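PDB 6LKK: ABC transporter, solute-binding protein from Staphylococcus aureus, which binds alpha-D-glucose 6-phosphate and acts as a sugar-phosphate sensor in two-component signal transduction. Local coordinates for residues V38-L43 with E62-P67; I112-Y117 with Y182-S187. One frame throughout, in Å; residues are numbered along the deposited sequence.

From the N terminus, the chain runs through strands 2-7 and 28-33 before reaching helix 36-45, which carries the first half of interaction 1. The 18 residues that separate its segments, strand 54-56 among them, bring the chain back at 62-67 to close this short loop. Interaction 2 opens only later, at 112-117 beyond strand 92-105. Its 64-residue loop takes in strand 129-132 and helices 138-151, 154-161 and 170-178 before strand 184-188 closes it. The two contacts are thus in series, neither nested nor crossed. Their centres lie about 30 Å apart on opposite sides of the chain's centre: interaction 1 joins helix 36-45 to residues 62-67 beside strands 54-56 and 70-71, and interaction 2 lays a loop on strand 184-188.

Interaction 1 (V38-L43 with E62-P67); sequences VLLSNL and ETIDHP
L40 reaches from helix 36-45 to residues 63 and 64, meeting T63 and I64 in a part of the solute-binding protein fold that borders the sugar-phosphate pocket. T36, one turn earlier on the same helix, binds glucose 6-phosphate, and the T63 side chain is about 8 Å from the bound ligand at the nearest atoms. The CA atoms of L40 and I64 are 7.4 Å apart, and the L40 side chain spans most of that distance.

The tight part is the fork of that leucine. Its CG lies beside the backbone N, anti to the carbonyl carbon (chi1 -71°), which carries CG toward the 62-67 segment; the two methyls then part, CD1 to T63 and CD2 to I64. CD1 rests on a polar neighbour, 3.6 Å from T63 O, while CD2 makes a looser apolar contact, 4.5 Å from I64 CG1. F55 and F70 also touch L40, and F70 touches I64 as well, so the pair sits within an apolar layer beside strands 54-56 and 70-71. The same T63 O that CD1 touches accepts a hydrogen bond from NE2 of Q37, a direct polar tie from the first turn of helix 36-45, and T63 OG1 bonds to V59 O.

Toward S41 and H66 the contact loosens and water takes over. D65 CB lies over the centre of a face of the H66 imidazole, and the ring also stacks with H44. S41 OG is hydrogen-bonded to Q37 O of its own helix. One water links the segments here: it stands 3.1 Å from H66 NE2, and donates a weak bond to S41 OG at 3.5 Å.

Interaction 2 (I112-Y117 with Y182-S187); sequences IKIRGY and YYAGLS
Strand 184-188 of the central sheet, with Y183 just before it, is overlaid by the loop 112-117 through three side-chain pairs: I112 with Y183, I114 with A184 and Y117 with L186. The touching parts run nearly alongside each other, 17° apart, but their CA atoms stay 8.8 Å or more apart, so side chains alone span the gap. I112 puts CG1 beside its backbone N (chi1 -58°) and extends from there, bringing CD1 near the ring plane of Y183, at the edge. That methyl is 3.8 Å from CE2 of Y183, and the two side chains cross at about a right angle.

In this solute-binding fold the strand lies between 92-105, antiparallel to it, and 129-132, parallel to it; A184 pairs through its backbone with A130, and G185 with V103. A184 and L186, two apart on the strand, both turn their side chains to the loop, which thus packs on one face of the sheet. I114 CD1 sits 4.2 Å from A184 CB, and V104 touches both residues. Further along, Y117 CE1 lies 4.1 Å from CD2 of L186, the methyl coming obliquely to the ring. H143 of helix 138-151 joins the two segments at this end, hydrogen-bonding Y117 OH through ND1 and S187 O through NE2.

Interaction 1 (V38-L43 with E62-P67)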
ATOM      1  N   VAL A  38       6.653   6.565  -8.930  1.00 22.82           N
ATOM      2  CA  VAL A  38       7.593   7.673  -9.065  1.00 23.02           C
ATOM      3  C   VAL A  38       8.937   7.299  -8.455  1.00 25.30           C
ATOM      4  O   VAL A  38       9.997   7.545  -9.044  1.00 24.42           O
ATOM      5  CB  VAL A  38       7.015   8.948  -8.425  1.00 22.39           C
ATOM      6  CG1 VAL A  38       8.022  10.090  -8.497  1.00 25.91           C
ATOM      7  CG2 VAL A  38       5.718   9.342  -9.112  1.00 22.34           C
ATOM      8  N   LEU A  39       8.915   6.698  -7.264  1.00 21.80           N
ATOM      9  CA  LEU A  39      10.147   6.212  -6.652  1.00 21.85           C
ATOM     10  C   LEU A  39      10.853   5.222  -7.569  1.00 23.21           C
ATOM     11  O   LEU A  39      12.067   5.311  -7.783  1.00 23.47           O
ATOM     12  CB  LEU A  39       9.838   5.568  -5.299  1.00 23.25           C
ATOM     13  CG  LEU A  39       9.445   6.511  -4.160  1.00 22.68           C
ATOM     14  CD1 LEU A  39       8.914   5.712  -2.980  1.00 20.93           C
ATOM     15  CD2 LEU A  39      10.623   7.369  -3.728  1.00 24.67           C
ATOM     16  N   LEU A  40      10.103   4.267  -8.125  1.00 23.54           N
ATOM     17  CA  LEU A  40      10.708   3.262  -8.989  1.00 23.40           C
ATOM     18  C   LEU A  40      11.251   3.885 -10.269  1.00 27.37           C
ATOM     19  O   LEU A  40      12.306   3.475 -10.766  1.00 27.53           O
ATOM     20  CB  LEU A  40       9.688   2.170  -9.312  1.00 25.57           C
ATOM     21  CG  LEU A  40       9.329   1.248  -8.144  1.00 21.18           C
ATOM     22  CD1 LEU A  40       8.079   0.436  -8.453  1.00 22.80           C
ATOM     23  CD2 LEU A  40      10.495   0.324  -7.820  1.00 23.11           C
ATOM     24  N   SER A  41      10.551   4.883 -10.811  1.00 23.84           N
ATOM     25  CA  SER A  41      11.013   5.525 -12.038  1.00 29.50           C
ATOM     26  C   SER A  41      12.258   6.366 -11.789  1.00 27.53           C
ATOM     27  O   SER A  41      13.214   6.316 -12.573  1.00 30.42           O
ATOM     28  CB  SER A  41       9.897   6.382 -12.631  1.00 24.39           C
ATOM     29  OG  SER A  41       8.838   5.574 -13.113  1.00 34.60           O
ATOM     30  N   ASN A  42      12.269   7.149 -10.707  1.00 26.38           N
ATOM     31  CA  ASN A  42      13.451   7.943 -10.388  1.00 26.66           C
ATOM     32  C   ASN A  42      14.630   7.045 -10.033  1.00 33.54           C
ATOM     33  O   ASN A  42      15.770   7.321 -10.426  1.00 30.88           O
ATOM     34  CB  ASN A  42      13.141   8.909  -9.244  1.00 31.72           C
ATOM     35  CG  ASN A  42      12.123   9.967  -9.635  1.00 27.86           C
ATOM     36  OD1 ASN A  42      11.878  10.199 -10.819  1.00 34.36           O
ATOM     37  ND2 ASN A  42      11.537  10.622  -8.641  1.00 28.39           N
ATOM     38  N   LEU A  43      14.373   5.964  -9.294  1.00 29.96           N
ATOM     39  CA  LEU A  43      15.419   4.990  -9.003  1.00 31.17           C
ATOM     40  C   LEU A  43      16.027   4.443 -10.290  1.00 29.40           C
ATOM     41  O   LEU A  43      17.251   4.324 -10.409  1.00 28.43           O
ATOM     42  CB  LEU A  43      14.835   3.861  -8.148  1.00 28.95           C
ATOM     43  CG  LEU A  43      15.727   2.720  -7.656  1.00 29.89           C
ATOM     44  CD1 LEU A  43      15.113   2.113  -6.403  1.00 30.93           C
ATOM     45  CD2 LEU A  43      15.905   1.639  -8.710  1.00 31.77           C
ATOM     46  N   GLU A  62       4.494  -7.284  -7.968  1.00 24.49           N
ATOM     47  CA  GLU A  62       3.660  -7.205  -9.157  1.00 25.51           C
ATOM     48  C   GLU A  62       3.847  -5.942  -9.986  1.00 30.68           C
ATOM     49  O   GLU A  62       3.321  -5.886 -11.104  1.00 34.58           O
ATOM     50  CB  GLU A  62       2.178  -7.320  -8.761  1.00 27.81           C
ATOM     51  CG  GLU A  62       1.828  -8.653  -8.117  1.00 29.84           C
ATOM     52  CD  GLU A  62       0.401  -8.709  -7.604  1.00 36.79           C
ATOM     53  OE1 GLU A  62      -0.316  -7.692  -7.716  1.00 34.63           O
ATOM     54  OE2 GLU A  62      -0.002  -9.774  -7.088  1.00 34.89           O
ATOM     55  N   THR A  63       4.573  -4.931  -9.496  1.00 24.12           N
ATOM     56  CA  THR A  63       4.672  -3.666 -10.219  1.00 27.31           C
ATOM     57  C   THR A  63       6.106  -3.153 -10.329  1.00 30.21           C
ATOM     58  O   THR A  63       6.308  -1.953 -10.538  1.00 33.16           O
ATOM     59  CB  THR A  63       3.786  -2.597  -9.571  1.00 34.47           C
ATOM     60  OG1 THR A  63       4.188  -2.386  -8.210  1.00 30.90           O
ATOM     61  CG2 THR A  63       2.321  -3.017  -9.613  1.00 32.91           C
ATOM     62  N   ILE A  64       7.103  -4.024 -10.203  1.00 29.08           N
ATOM     63  CA  ILE A  64       8.481  -3.668 -10.524  1.00 28.69           C
ATOM     64  C   ILE A  64       8.667  -3.898 -12.020  1.00 32.65           C
ATOM     65  O   ILE A  64       8.738  -5.040 -12.478  1.00 31.72           O
ATOM     66  CB  ILE A  64       9.490  -4.478  -9.701  1.00 29.85           C
ATOM     67  CG1 ILE A  64       9.460  -4.018  -8.240  1.00 28.20           C
ATOM     68  CG2 ILE A  64      10.902  -4.337 -10.284  1.00 29.73           C
ATOM     69  CD1 ILE A  64      10.450  -4.727  -7.325  1.00 29.06           C
ATOM     70  N   ASP A  65       8.742  -2.806 -12.783  1.00 35.49           N
ATOM     71  CA  ASP A  65       8.875  -2.901 -14.231  1.00 36.47           C
ATOM     72  C   ASP A  65      10.320  -3.077 -14.681  1.00 39.30           C
ATOM     73  O   ASP A  65      10.550  -3.501 -15.820  1.00 37.74           O
ATOM     74  CB  ASP A  65       8.287  -1.652 -14.895  1.00 36.51           C
ATOM     75  CG  ASP A  65       6.782  -1.557 -14.730  1.00 46.26           C
ATOM     76  OD1 ASP A  65       6.113  -2.612 -14.699  1.00 46.78           O
ATOM     77  OD2 ASP A  65       6.266  -0.424 -14.633  1.00 51.79           O
ATOM     78  N   HIS A  66      11.293  -2.763 -13.823  1.00 34.88           N
ATOM     79  CA  HIS A  66      12.714  -2.840 -14.158  1.00 34.26           C
ATOM     80  C   HIS A  66      13.400  -3.756 -13.148  1.00 33.59           C
ATOM     81  O   HIS A  66      14.108  -3.284 -12.247  1.00 34.01           O
ATOM     82  CB  HIS A  66      13.357  -1.455 -14.164  1.00 34.78           C
ATOM     83  CG  HIS A  66      12.604  -0.446 -14.972  1.00 39.04           C
ATOM     84  ND1 HIS A  66      12.557  -0.478 -16.349  1.00 40.98           N
ATOM     85  CD2 HIS A  66      11.866   0.626 -14.596  1.00 41.28           C
ATOM     86  CE1 HIS A  66      11.824   0.529 -16.786  1.00 42.07           C
ATOM     87  NE2 HIS A  66      11.392   1.215 -15.743  1.00 46.07           N
ATOM     88  N   PRO A  67      13.213  -5.073 -13.272  1.00 34.95           N
ATOM     89  CA  PRO A  67      13.880  -5.995 -12.337  1.00 36.46           C
ATOM     90  C   PRO A  67      15.392  -5.869 -12.331  1.00 35.25           C
ATOM     91  O   PRO A  67      16.024  -6.228 -11.329  1.00 34.60           O
ATOM     92  CB  PRO A  67      13.433  -7.381 -12.825  1.00 37.85           C
ATOM     93  CG  PRO A  67      12.887  -7.170 -14.204  1.00 39.94           C
ATOM     94  CD  PRO A  67      12.344  -5.781 -14.225  1.00 37.79           C
TER
HETATM   95  O   HOH W   1      10.624   4.194 -15.783  1.00 44.16           O

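Interaction 2 (I112-Y117 with Y182-S187)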
ATOM      1  N   ILE A 112     -26.493   9.544   3.549  1.00 21.67           N
ATOM      2  CA  ILE A 112     -25.990   8.857   2.365  1.00 23.19           C
ATOM      3  C   ILE A 112     -25.368   7.531   2.780  1.00 19.62           C
ATOM      4  O   ILE A 112     -24.508   7.484   3.668  1.00 21.48           O
ATOM      5  CB  ILE A 112     -24.963   9.728   1.626  1.00 21.19           C
ATOM      6  CG1 ILE A 112     -25.571  11.072   1.219  1.00 24.76           C
ATOM      7  CG2 ILE A 112     -24.439   8.996   0.393  1.00 23.37           C
ATOM      8  CD1 ILE A 112     -24.536  12.100   0.810  1.00 26.02           C
ATOM      9  N   LYS A 113     -25.785   6.449   2.124  1.00 19.73           N
ATOM     10  CA  LYS A 113     -25.223   5.126   2.371  1.00 19.59           C
ATOM     11  C   LYS A 113     -24.056   4.868   1.427  1.00 18.50           C
ATOM     12  O   LYS A 113     -24.181   5.043   0.210  1.00 18.98           O
ATOM     13  CB  LYS A 113     -26.279   4.035   2.188  1.00 22.63           C
ATOM     14  CG  LYS A 113     -27.443   4.076   3.168  1.00 28.99           C
ATOM     15  CD  LYS A 113     -28.150   2.720   3.202  1.00 40.45           C
ATOM     16  CE  LYS A 113     -29.670   2.832   3.146  1.00 53.98           C
ATOM     17  NZ  LYS A 113     -30.291   1.617   2.540  1.00 36.55           N
ATOM     18  N   ILE A 114     -22.927   4.440   1.986  1.00 19.14           N
ATOM     19  CA  ILE A 114     -21.748   4.077   1.203  1.00 17.82           C
ATOM     20  C   ILE A 114     -21.230   2.757   1.762  1.00 18.51           C
ATOM     21  O   ILE A 114     -20.561   2.730   2.801  1.00 18.38           O
ATOM     22  CB  ILE A 114     -20.662   5.157   1.234  1.00 16.75           C
ATOM     23  CG1 ILE A 114     -21.206   6.465   0.645  1.00 20.44           C
ATOM     24  CG2 ILE A 114     -19.449   4.696   0.440  1.00 18.99           C
ATOM     25  CD1 ILE A 114     -20.290   7.656   0.814  1.00 21.12           C
ATOM     26  N   ARG A 115     -21.536   1.660   1.071  1.00 18.54           N
ATOM     27  CA  ARG A 115     -21.079   0.332   1.448  1.00 19.94           C
ATOM     28  C   ARG A 115     -19.981  -0.206   0.542  1.00 18.67           C
ATOM     29  O   ARG A 115     -19.360  -1.218   0.888  1.00 18.27           O
ATOM     30  CB  ARG A 115     -22.250  -0.663   1.432  1.00 20.88           C
ATOM     31  CG  ARG A 115     -23.154  -0.615   2.655  1.00 21.27           C
ATOM     32  CD  ARG A 115     -24.022   0.633   2.691  1.00 19.79           C
ATOM     33  NE  ARG A 115     -24.931   0.609   3.834  1.00 26.23           N
ATOM     34  CZ  ARG A 115     -26.157   0.091   3.823  1.00 26.02           C
ATOM     35  NH1 ARG A 115     -26.891   0.119   4.926  1.00 30.59           N
ATOM     36  NH2 ARG A 115     -26.659  -0.444   2.719  1.00 23.58           N
ATOM     37  N   GLY A 116     -19.727   0.430  -0.592  1.00 18.74           N
ATOM     38  CA  GLY A 116     -18.771  -0.102  -1.540  1.00 18.76           C
ATOM     39  C   GLY A 116     -18.707   0.745  -2.790  1.00 17.60           C
ATOM     40  O   GLY A 116     -19.131   1.903  -2.797  1.00 18.13           O
ATOM     41  N   TYR A 117     -18.177   0.143  -3.858  1.00 18.13           N
ATOM     42  CA  TYR A 117     -17.904   0.896  -5.080  1.00 17.11           C
ATOM     43  C   TYR A 117     -19.187   1.340  -5.774  1.00 15.94           C
ATOM     44  O   TYR A 117     -19.257   2.461  -6.291  1.00 20.22           O
ATOM     45  CB  TYR A 117     -17.053   0.061  -6.033  1.00 18.00           C
ATOM     46  CG  TYR A 117     -15.636  -0.149  -5.562  1.00 19.42           C
ATOM     47  CD1 TYR A 117     -14.744   0.911  -5.473  1.00 17.61           C
ATOM     48  CD2 TYR A 117     -15.184  -1.415  -5.218  1.00 19.96           C
ATOM     49  CE1 TYR A 117     -13.445   0.712  -5.045  1.00 16.71           C
ATOM     50  CE2 TYR A 117     -13.894  -1.619  -4.792  1.00 18.67           C
ATOM     51  CZ  TYR A 117     -13.029  -0.555  -4.706  1.00 17.22           C
ATOM     52  OH  TYR A 117     -11.745  -0.771  -4.280  1.00 19.03           O
ATOM     53  N   TYR A 182     -13.891  16.428   0.350  1.00 21.89           N
ATOM     54  CA  TYR A 182     -14.587  15.402  -0.406  1.00 20.83           C
ATOM     55  C   TYR A 182     -15.427  14.560   0.541  1.00 19.49           C
ATOM     56  O   TYR A 182     -15.090  14.394   1.716  1.00 22.60           O
ATOM     57  CB  TYR A 182     -13.613  14.493  -1.169  1.00 19.75           C
ATOM     58  CG  TYR A 182     -12.790  15.209  -2.213  1.00 19.32           C
ATOM     59  CD1 TYR A 182     -13.346  15.579  -3.431  1.00 23.96           C
ATOM     60  CD2 TYR A 182     -11.457  15.509  -1.983  1.00 22.64           C
ATOM     61  CE1 TYR A 182     -12.593  16.233  -4.388  1.00 26.44           C
ATOM     62  CE2 TYR A 182     -10.698  16.164  -2.934  1.00 23.91           C
ATOM     63  CZ  TYR A 182     -11.271  16.523  -4.133  1.00 31.41           C
ATOM     64  OH  TYR A 182     -10.517  17.175  -5.083  1.00 38.37           O
ATOM     65  N   TYR A 183     -16.527  14.025   0.011  1.00 19.64           N
ATOM     66  CA  TYR A 183     -17.381  13.145   0.798  1.00 18.71           C
ATOM     67  C   TYR A 183     -16.726  11.793   1.038  1.00 19.63           C
ATOM     68  O   TYR A 183     -16.953  11.172   2.082  1.00 18.57           O
ATOM     69  CB  TYR A 183     -18.725  12.957   0.096  1.00 22.10           C
ATOM     70  CG  TYR A 183     -19.710  14.074   0.346  1.00 27.56           C
ATOM     71  CD1 TYR A 183     -19.358  15.400   0.131  1.00 29.44           C
ATOM     72  CD2 TYR A 183     -20.995  13.801   0.790  1.00 25.31           C
ATOM     73  CE1 TYR A 183     -20.257  16.423   0.360  1.00 36.19           C
ATOM     74  CE2 TYR A 183     -21.903  14.816   1.019  1.00 27.31           C
ATOM     75  CZ  TYR A 183     -21.529  16.124   0.801  1.00 36.37           C
ATOM     76  OH  TYR A 183     -22.430  17.139   1.029  1.00 39.16           O
ATOM     77  N   ALA A 184     -15.920  11.319   0.093  1.00 18.96           N
ATOM     78  CA  ALA A 184     -15.312  10.004   0.220  1.00 17.91           C
ATOM     79  C   ALA A 184     -14.130   9.912  -0.730  1.00 17.55           C
ATOM     80  O   ALA A 184     -13.966  10.737  -1.632  1.00 19.55           O
ATOM     81  CB  ALA A 184     -16.328   8.887  -0.059  1.00 17.65           C
ATOM     82  N   GLY A 185     -13.301   8.894  -0.513  1.00 16.58           N
ATOM     83  CA  GLY A 185     -12.125   8.709  -1.341  1.00 15.62           C
ATOM     84  C   GLY A 185     -11.620   7.285  -1.277  1.00 17.40           C
ATOM     85  O   GLY A 185     -12.031   6.491  -0.429  1.00 17.59           O
ATOM     86  N   LEU A 186     -10.708   6.977  -2.197  1.00 15.16           N
ATOM     87  CA  LEU A 186     -10.094   5.658  -2.291  1.00 15.19           C
ATOM     88  C   LEU A 186      -8.705   5.712  -1.666  1.00 17.06           C
ATOM     89  O   LEU A 186      -7.823   6.421  -2.160  1.00 16.36           O
ATOM     90  CB  LEU A 186     -10.021   5.201  -3.747  1.00 16.74           C
ATOM     91  CG  LEU A 186     -11.349   5.131  -4.504  1.00 16.75           C
ATOM     92  CD1 LEU A 186     -11.140   4.423  -5.830  1.00 16.90           C
ATOM     93  CD2 LEU A 186     -12.433   4.432  -3.696  1.00 17.33           C
ATOM     94  N   SER A 187      -8.515   4.959  -0.587  1.00 15.28           N
ATOM     95  CA  SER A 187      -7.322   5.071   0.243  1.00 15.33           C
ATOM     96  C   SER A 187      -6.857   3.665   0.609  1.00 15.18           C
ATOM     97  O   SER A 187      -7.169   2.678  -0.067  1.00 13.99           O
ATOM     98  CB  SER A 187      -7.624   5.946   1.472  1.00 16.43           C
ATOM     99  OG  SER A 187      -6.492   6.082   2.309  1.00 17.57           O
TER